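Local coordinates for protein putative amidohydrolase (Unidentified, PDB 3MKV) that probably hydrolyses dipeptides ending in proline, as a two-zinc prolidase of the amidohydrolase superfamily, at residues A[116-119]-A[123-126]. Residues are numbered along the deposited sequence; the frame is centred on the assembly and turned at random. Where two conformers were deposited one is given.
Sequences KQAV and LVEG
The C-terminal end of helix 113-120 and the loop that leads from it to strand 128-131 meet here, where Ala118 and Val119 touch Leu123, Val124 and Gly126. A backbone hydrogen bond runs from Val124 N to Ala118 O, long at 3.3 Å but fairly straight, with an N-H...O angle of 156°. Leu123 N also comes within 2.9 Å of Ala118 O, and the CB of Leu123 lies 3.4 Å from the same oxygen of Ala118. Ser121 OG, in the turn between the segments, makes weak hydrogen bonds with Ala118 O and with the N-H of Leu123.

This is the return from a helix to the next strand in the TIM-barrel-like domain of the amidohydrolase family. Strand 128-131 pairs in parallel with strand 102-107, which precedes the helix, so the unit is a beta-alpha-beta crossover.

Apolar side chains pack across the turn. Val119 and Val124 cross at about a right angle, and their CG2 methyls touch at 3.7 Å. In Val119, CG1 is anti to the backbone N (chi1 176°), and this methyl reaches Gly126 O at 3.8 Å. The CB of Ala118 packs more loosely, 4.4 Å from Val124 CG1. Both valines also rest on Met94 of helix 83-99, while Leu88 of the second subunit packs against Ala118, Leu123 and Val124, so the turn forms part of a subunit interface. Further along, Lys406 NZ donates a hydrogen bond to Gly126 O.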
loop_
_atom_site.group_PDB
_atom_site.type_symbol
_atom_site.label_atom_id
_atom_site.label_comp_id
_atom_site.label_asym_id
_atom_site.label_seq_id
_atom_site.Cartn_x
_atom_site.Cartn_y
_atom_site.Cartn_z
ATOM N N LYS A 116 -3.524 17.484 -29.132
ATOM C CA LYS A 116 -4.640 17.771 -30.015
ATOM C C LYS A 116 -5.183 19.173 -29.763
ATOM O O LYS A 116 -5.484 19.900 -30.709
ATOM C CB LYS A 116 -5.756 16.739 -29.841
ATOM C CG LYS A 116 -7.008 17.071 -30.635
ATOM C CD LYS A 116 -8.235 16.381 -30.066
ATOM C CE LYS A 116 -8.341 14.941 -30.537
ATOM N NZ LYS A 116 -8.636 14.868 -31.993
ATOM N N GLN A 117 -5.312 19.550 -28.489
ATOM C CA GLN A 117 -5.871 20.858 -28.163
ATOM C C GLN A 117 -4.862 21.959 -28.490
ATOM O O GLN A 117 -5.225 22.973 -29.069
ATOM C CB GLN A 117 -6.341 20.919 -26.705
ATOM C CG GLN A 117 -5.473 21.755 -25.782
ATOM C CD GLN A 117 -5.968 23.188 -25.654
ATOM O OE1 GLN A 117 -7.176 23.441 -25.621
ATOM N NE2 GLN A 117 -5.033 24.133 -25.573
ATOM N N ALA A 118 -3.603 21.738 -28.142
ATOM C CA ALA A 118 -2.532 22.674 -28.448
ATOM C C ALA A 118 -2.542 23.126 -29.925
ATOM O O ALA A 118 -2.442 24.325 -30.221
ATOM C CB ALA A 118 -1.210 22.045 -28.094
ATOM N N VAL A 119 -2.653 22.166 -30.843
ATOM C CA VAL A 119 -2.784 22.478 -32.262
ATOM C C VAL A 119 -4.090 23.205 -32.588
ATOM O O VAL A 119 -4.089 24.205 -33.303
ATOM C CB VAL A 119 -2.727 21.215 -33.165
ATOM C CG1 VAL A 119 -2.973 21.602 -34.609
ATOM C CG2 VAL A 119 -1.397 20.507 -33.041
ATOM N N LEU A 123 -1.932 27.177 -30.431
ATOM C CA LEU A 123 -0.769 27.331 -29.569
ATOM C C LEU A 123 0.499 26.818 -30.260
ATOM O O LEU A 123 1.593 27.338 -30.038
ATOM C CB LEU A 123 -1.000 26.638 -28.223
ATOM C CG LEU A 123 0.110 26.687 -27.159
ATOM C CD1 LEU A 123 0.447 28.128 -26.733
ATOM C CD2 LEU A 123 -0.270 25.834 -25.943
ATOM N N VAL A 124 0.352 25.788 -31.090
ATOM C CA VAL A 124 1.435 25.341 -31.959
ATOM C C VAL A 124 0.872 25.135 -33.359
ATOM O O VAL A 124 -0.341 25.131 -33.541
ATOM C CB VAL A 124 2.084 24.011 -31.492
ATOM C CG1 VAL A 124 2.256 23.985 -29.994
ATOM C CG2 VAL A 124 1.273 22.814 -31.973
ATOM N N GLU A 125 1.750 24.968 -34.342
ATOM C CA GLU A 125 1.313 24.658 -35.698
ATOM C C GLU A 125 1.633 23.214 -36.039
ATOM O O GLU A 125 2.722 22.719 -35.740
ATOM C CB GLU A 125 1.993 25.566 -36.721
ATOM C CG GLU A 125 1.513 27.002 -36.722
ATOM C CD GLU A 125 2.381 27.878 -37.605
ATOM O OE1 GLU A 125 3.446 27.393 -38.049
ATOM O OE2 GLU A 125 2.005 29.043 -37.858
ATOM N N GLY A 126 0.684 22.537 -36.667
ATOM C CA GLY A 126 0.918 21.178 -37.101
ATOM C C GLY A 126 -0.304 20.587 -37.755
ATOM O O GLY A 126 -1.308 21.269 -37.961
#